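Local coordinates for histidine utilization repressor (Pseudomonas syringae pv. tomato, PDB 2PKH), which probably represses the histidine utilization (hut) operon by binding its hutP region when inducer is absent, and is represented here by its C-terminal UTRA domain, at residues H9-M14 and S40-F45; P113-R118 and H140-R145. All blocks are in the same frame, centred on the assembly; numbering follows the deposited sequence.

Overall arrangement
Both contacts reach the six-stranded antiparallel sheet of the UTRA domain, but they are of different kinds. Interaction 1 pairs strand 9-20, one of the two outermost strands within this chain, with strand 36-46 through main-chain hydrogen bonds. Interaction 2 lies toward the other side of the sheet, where side chains of strand 113-123 meet the chain end that leaves the sheet as strand 142-147 and joins strands of two other subunits. The centres of interactions 1 and 2 are about 18 Å apart and the nearest atoms of interactions 1 and 2 about 9 Å, so they do not touch. Two 1,2-ethanediol molecules, probably from the crystallisation liquor, lie at interaction 1, one near the backbone N of H9 and one about 4 Å from the H44 side chain.

Interaction 1 (H9-M14 and S40-F45); sequences HTCKVM and SLIVHF. With EDO (1,2-ethanediol), chain S.
Five main-chain hydrogen bonds join H9-M14 to S40-F45 as antiparallel strands; the axes of the two short segments approach to 4.6 Å. T10 with F45 and K12 with V43 are hydrogen-bonded pairs; C11 with H44 and V13 with I42 are non-hydrogen-bonded. V43 N to K12 O is short and fairly straight (2.8 Å, 165° at the hydrogen), and M14 N meets L41 O almost along the C=O axis. Of the T10-F45 pair one bond is long: T10 N stands above the carbonyl plane of F45, 3.3 Å from F45 O, while F45 N to T10 O is short. CA-H...O contacts fill in between, with C11 CA 3.0 Å from V43 O.

Among apolar contacts, C11 CB presses tightly on I42 CG2 (3.4 Å), and V13 runs alongside I42 on the same face.

Rings meet the partner strand by their edges. F45, with CG anti to its carbonyl carbon (chi1 -66°), swings its ring along H9-M14 on the other face; T10 O lies at the ring edge and F45 CE2 comes 4.2 Å from K12 CB. The H9 and H44 rings meet rim to rim, planes 27° apart. A weak hydrogen bond runs from H9 N to a 1,2-ethanediol.

L105 of helix 100-106 packs on M14 and V43, while strand 49-59 continues the sheet beyond S40-F45 through backbone bonds to H44, I42 and S40.

Interaction 2 (P113-R118 and H140-R145); sequences PCLLIR and HRLEGR
L142 leaves the strand with its CB directed toward P113-R118, and chi1 of -55° sets CG anti to the carbonyl carbon. L142 CG is the first atom to make contact, 4.0 Å from L115 CD2, the two leucines crossing obliquely. From CG the branch ending in CD2 reaches on, and L142 CD2 meets I117 CD1 tip to tip, also at 4.0 Å. I117 is extended to that point by a chi2 of -179°. L115 CD2 also lies 4.2 Å from H140 O, in the loop leading to the strand, and near R141 CA.

The charged side chains take no part in the leucine contact. R141 NE makes a straight salt bridge to E143 OE2 (2.9 Å, 171°), with the acceptor in the guanidinium plane but R141 NE above the E143 carboxylate plane; R141 NH1 forms a second salt bridge, to E94 of the third subunit. L142-R145 pair antiparallel with a strand of the third subunit, and G144 and R145 with one of the fourth; L115 packs on L115 of the third.

Contact between the two segments is therefore a small apolar touch of methyl and methine groups, burying 159 Å² without polar bonding, while the departing strand pairs with strands of other subunits.

Interaction 1 (H9-M14 and S40-F45)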
loop_
_atom_site.group_PDB
_atom_site.type_symbol
_atom_site.label_atom_id
_atom_site.label_comp_id
_atom_site.label_asym_id
_atom_site.label_seq_id
_atom_site.Cartn_x
_atom_site.Cartn_y
_atom_site.Cartn_z
ATOM N N HIS B 9 -9.675 -11.509 19.600
ATOM C CA HIS B 9 -9.116 -10.273 20.068
ATOM C C HIS B 9 -9.901 -9.852 21.322
ATOM O O HIS B 9 -11.159 -9.776 21.333
ATOM C CB HIS B 9 -9.210 -9.247 18.940
ATOM C CG HIS B 9 -8.838 -7.852 19.347
ATOM N ND1 HIS B 9 -9.498 -6.739 18.865
ATOM C CD2 HIS B 9 -7.870 -7.387 20.181
ATOM C CE1 HIS B 9 -8.948 -5.651 19.378
ATOM N NE2 HIS B 9 -7.959 -6.016 20.177
ATOM N N THR B 10 -9.159 -9.636 22.399
ATOM C CA THR B 10 -9.725 -9.077 23.644
ATOM C C THR B 10 -8.751 -7.955 24.099
ATOM O O THR B 10 -7.656 -7.839 23.550
ATOM C CB THR B 10 -9.887 -10.161 24.758
ATOM O OG1 THR B 10 -8.605 -10.705 25.052
ATOM C CG2 THR B 10 -10.768 -11.334 24.315
ATOM N N CYS B 11 -9.143 -7.128 25.058
ATOM C CA CYS B 11 -8.297 -6.003 25.434
ATOM C C CYS B 11 -8.635 -5.569 26.820
ATOM O O CYS B 11 -9.685 -5.937 27.344
ATOM C CB CYS B 11 -8.382 -4.815 24.515
ATOM S SG CYS B 11 -9.970 -4.024 24.605
ATOM N N LYS B 12 -7.690 -4.856 27.424
ATOM C CA LYS B 12 -7.815 -4.393 28.792
ATOM C C LYS B 12 -7.510 -2.918 28.685
ATOM O O LYS B 12 -6.446 -2.528 28.196
ATOM C CB LYS B 12 -6.745 -5.080 29.628
ATOM C CG LYS B 12 -7.080 -5.260 31.111
ATOM C CD LYS B 12 -6.185 -6.354 31.768
ATOM C CE LYS B 12 -6.713 -7.780 31.534
ATOM N NZ LYS B 12 -8.118 -7.954 32.054
ATOM N N VAL B 13 -8.481 -2.097 29.081
ATOM C CA VAL B 13 -8.292 -0.632 29.172
ATOM C C VAL B 13 -7.542 -0.357 30.488
ATOM O O VAL B 13 -8.020 -0.742 31.581
ATOM C CB VAL B 13 -9.690 0.037 29.106
ATOM C CG1 VAL B 13 -9.621 1.548 29.102
ATOM C CG2 VAL B 13 -10.382 -0.480 27.859
HETATM N N MSE B 14 -6.376 0.260 30.403
HETATM C CA MSE B 14 -5.591 0.638 31.606
HETATM C C MSE B 14 -5.823 2.129 31.947
HETATM O O MSE B 14 -5.796 2.472 33.095
HETATM C CB MSE B 14 -4.066 0.452 31.443
HETATM C CG MSE B 14 -3.566 -0.943 30.813
HETATM SE SE MSE B 14 -4.238 -2.375 31.990
HETATM C CE MSE B 14 -2.976 -2.114 33.435
ATOM N N SER B 40 -6.326 7.303 26.051
ATOM C CA SER B 40 -6.595 5.974 26.383
ATOM C C SER B 40 -5.284 5.137 26.256
ATOM O O SER B 40 -4.483 5.361 25.353
ATOM C CB SER B 40 -7.745 5.366 25.494
ATOM O OG SER B 40 -7.411 5.389 24.078
ATOM N N LEU B 41 -5.102 4.183 27.154
ATOM C CA LEU B 41 -4.006 3.178 27.009
ATOM C C LEU B 41 -4.670 1.822 27.162
ATOM O O LEU B 41 -5.274 1.511 28.208
ATOM C CB LEU B 41 -2.885 3.378 28.069
ATOM C CG LEU B 41 -1.614 2.585 27.641
ATOM C CD1 LEU B 41 -0.384 3.297 28.286
ATOM C CD2 LEU B 41 -1.804 1.225 28.059
ATOM N N ILE B 42 -4.607 1.013 26.086
ATOM C CA ILE B 42 -5.264 -0.280 26.056
ATOM C C ILE B 42 -4.255 -1.372 25.683
ATOM O O ILE B 42 -3.399 -1.112 24.865
ATOM C CB ILE B 42 -6.383 -0.317 24.981
ATOM C CG1 ILE B 42 -7.439 0.794 25.279
ATOM C CG2 ILE B 42 -7.080 -1.714 24.997
ATOM C CD1 ILE B 42 -8.608 0.833 24.250
ATOM N N VAL B 43 -4.347 -2.553 26.283
ATOM C CA VAL B 43 -3.452 -3.674 25.881
ATOM C C VAL B 43 -4.381 -4.581 25.132
ATOM O O VAL B 43 -5.432 -4.990 25.645
ATOM C CB VAL B 43 -2.860 -4.421 27.045
ATOM C CG1 VAL B 43 -1.888 -5.613 26.623
ATOM C CG2 VAL B 43 -2.031 -3.412 27.982
ATOM N N HIS B 44 -3.969 -4.892 23.924
ATOM C CA HIS B 44 -4.712 -5.772 23.021
ATOM C C HIS B 44 -4.069 -7.159 23.067
ATOM O O HIS B 44 -2.833 -7.275 22.991
ATOM C CB HIS B 44 -4.620 -5.208 21.595
ATOM C CG HIS B 44 -5.433 -3.956 21.384
ATOM N ND1 HIS B 44 -4.890 -2.696 21.507
ATOM C CD2 HIS B 44 -6.735 -3.768 21.081
ATOM C CE1 HIS B 44 -5.811 -1.785 21.256
ATOM N NE2 HIS B 44 -6.944 -2.411 21.024
ATOM N N PHE B 45 -4.917 -8.175 23.110
ATOM C CA PHE B 45 -4.499 -9.606 23.219
ATOM C C PHE B 45 -4.981 -10.339 21.964
ATOM O O PHE B 45 -6.071 -10.032 21.466
ATOM C CB PHE B 45 -5.161 -10.289 24.426
ATOM C CG PHE B 45 -4.714 -9.742 25.767
ATOM C CD1 PHE B 45 -3.838 -10.436 26.527
ATOM C CD2 PHE B 45 -5.148 -8.517 26.200
ATOM C CE1 PHE B 45 -3.403 -9.902 27.826
ATOM C CE2 PHE B 45 -4.705 -7.968 27.430
ATOM C CZ PHE B 45 -3.834 -8.671 28.220
HETATM C C1 EDO S . -14.250 -10.163 19.177
HETATM O O1 EDO S . -14.254 -9.246 18.063
HETATM C C2 EDO S . -14.290 -11.638 18.747
HETATM O O2 EDO S . -12.955 -12.154 18.615
#

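Interaction 2 (P113-R118 and H140-R145)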
loop_
_atom_site.group_PDB
_atom_site.type_symbol
_atom_site.label_atom_id
_atom_site.label_comp_id
_atom_site.label_asym_id
_atom_site.label_seq_id
_atom_site.Cartn_x
_atom_site.Cartn_y
_atom_site.Cartn_z
ATOM N N PRO B 113 12.959 -7.448 20.834
ATOM C CA PRO B 113 12.849 -6.333 19.925
ATOM C C PRO B 113 11.383 -6.120 19.654
ATOM O O PRO B 113 10.637 -7.090 19.426
ATOM C CB PRO B 113 13.531 -6.857 18.666
ATOM C CG PRO B 113 13.323 -8.448 18.796
ATOM C CD PRO B 113 13.653 -8.615 20.192
ATOM N N CYS B 114 10.982 -4.849 19.748
ATOM C CA CYS B 114 9.584 -4.468 19.602
ATOM C C CYS B 114 9.482 -3.541 18.379
ATOM O O CYS B 114 10.378 -2.813 18.079
ATOM C CB CYS B 114 9.035 -3.756 20.824
ATOM S SG CYS B 114 8.865 -4.861 22.235
ATOM N N LEU B 115 8.354 -3.640 17.695
ATOM C CA LEU B 115 8.088 -2.826 16.561
ATOM C C LEU B 115 7.283 -1.628 17.160
ATOM O O LEU B 115 6.184 -1.832 17.707
ATOM C CB LEU B 115 7.201 -3.595 15.577
ATOM C CG LEU B 115 7.010 -2.970 14.179
ATOM C CD1 LEU B 115 8.355 -2.842 13.459
ATOM C CD2 LEU B 115 5.980 -3.742 13.310
ATOM N N LEU B 116 7.808 -0.433 16.990
ATOM C CA LEU B 116 7.172 0.775 17.449
ATOM C C LEU B 116 6.613 1.519 16.263
ATOM O O LEU B 116 7.336 1.805 15.291
ATOM C CB LEU B 116 8.200 1.658 18.174
ATOM C CG LEU B 116 7.626 3.035 18.640
ATOM C CD1 LEU B 116 6.578 2.829 19.744
ATOM C CD2 LEU B 116 8.744 3.866 19.165
ATOM N N ILE B 117 5.328 1.820 16.324
ATOM C CA ILE B 117 4.665 2.573 15.256
ATOM C C ILE B 117 4.039 3.790 15.905
ATOM O O ILE B 117 3.270 3.648 16.897
ATOM C CB ILE B 117 3.587 1.675 14.610
ATOM C CG1 ILE B 117 4.223 0.362 14.093
ATOM C CG2 ILE B 117 2.860 2.394 13.439
ATOM C CD1 ILE B 117 3.211 -0.483 13.447
ATOM N N ARG B 118 4.337 4.964 15.362
ATOM C CA ARG B 118 3.773 6.196 15.864
ATOM C C ARG B 118 2.966 6.711 14.718
ATOM O O ARG B 118 3.471 6.868 13.610
ATOM C CB ARG B 118 4.877 7.194 16.247
ATOM C CG ARG B 118 5.462 6.842 17.583
ATOM C CD ARG B 118 6.439 7.835 18.091
ATOM N NE ARG B 118 7.720 7.662 17.447
ATOM C CZ ARG B 118 8.666 8.600 17.439
ATOM N NH1 ARG B 118 8.455 9.760 18.084
ATOM N NH2 ARG B 118 9.832 8.371 16.832
ATOM N N HIS B 140 3.922 -9.460 16.016
ATOM C CA HIS B 140 3.308 -8.705 14.959
ATOM C C HIS B 140 4.339 -8.209 13.931
ATOM O O HIS B 140 5.420 -7.750 14.309
ATOM C CB HIS B 140 2.584 -7.490 15.554
ATOM C CG HIS B 140 1.811 -6.682 14.550
ATOM N ND1 HIS B 140 0.770 -7.206 13.811
ATOM C CD2 HIS B 140 1.877 -5.374 14.229
ATOM C CE1 HIS B 140 0.288 -6.268 13.014
ATOM N NE2 HIS B 140 0.936 -5.143 13.260
ATOM N N ARG B 141 3.956 -8.188 12.673
ATOM C CA ARG B 141 4.770 -7.484 11.660
ATOM C C ARG B 141 3.864 -6.895 10.612
ATOM O O ARG B 141 2.722 -7.271 10.558
ATOM C CB ARG B 141 5.721 -8.479 10.987
ATOM C CG ARG B 141 5.033 -9.643 10.391
ATOM C CD ARG B 141 6.107 -10.730 10.058
ATOM N NE ARG B 141 5.627 -11.744 9.146
ATOM C CZ ARG B 141 6.370 -12.751 8.657
ATOM N NH1 ARG B 141 7.660 -12.956 9.007
ATOM N NH2 ARG B 141 5.803 -13.594 7.795
ATOM N N LEU B 142 4.400 -6.005 9.765
ATOM C CA LEU B 142 3.639 -5.353 8.727
ATOM C C LEU B 142 3.915 -6.128 7.462
ATOM O O LEU B 142 5.073 -6.443 7.196
ATOM C CB LEU B 142 4.122 -3.908 8.575
ATOM C CG LEU B 142 4.104 -3.058 9.852
ATOM C CD1 LEU B 142 4.605 -1.628 9.567
ATOM C CD2 LEU B 142 2.681 -3.057 10.442
ATOM N N GLU B 143 2.891 -6.460 6.674
ATOM C CA GLU B 143 3.145 -7.203 5.424
ATOM C C GLU B 143 2.344 -6.507 4.330
ATOM O O GLU B 143 1.222 -6.058 4.594
ATOM C CB GLU B 143 2.715 -8.678 5.547
ATOM C CG GLU B 143 3.386 -9.471 6.751
ATOM C CD GLU B 143 2.895 -10.933 6.950
ATOM O OE1 GLU B 143 2.464 -11.549 5.973
ATOM O OE2 GLU B 143 2.978 -11.470 8.084
ATOM N N GLY B 144 2.921 -6.401 3.136
ATOM C CA GLY B 144 2.143 -6.049 1.935
ATOM C C GLY B 144 2.762 -6.557 0.659
ATOM O O GLY B 144 3.984 -6.723 0.584
ATOM N N ARG B 145 1.920 -6.773 -0.346
ATOM C CA ARG B 145 2.343 -7.168 -1.661
ATOM C C ARG B 145 1.431 -6.384 -2.625
ATOM O O ARG B 145 0.215 -6.253 -2.367
ATOM C CB ARG B 145 2.189 -8.698 -1.831
ATOM C CG ARG B 145 2.573 -9.198 -3.237
ATOM C CD ARG B 145 2.576 -10.707 -3.197
ATOM N NE ARG B 145 2.593 -11.317 -4.515
ATOM C CZ ARG B 145 2.844 -12.621 -4.722
ATOM N NH1 ARG B 145 3.123 -13.422 -3.688
ATOM N NH2 ARG B 145 2.817 -13.124 -5.952
#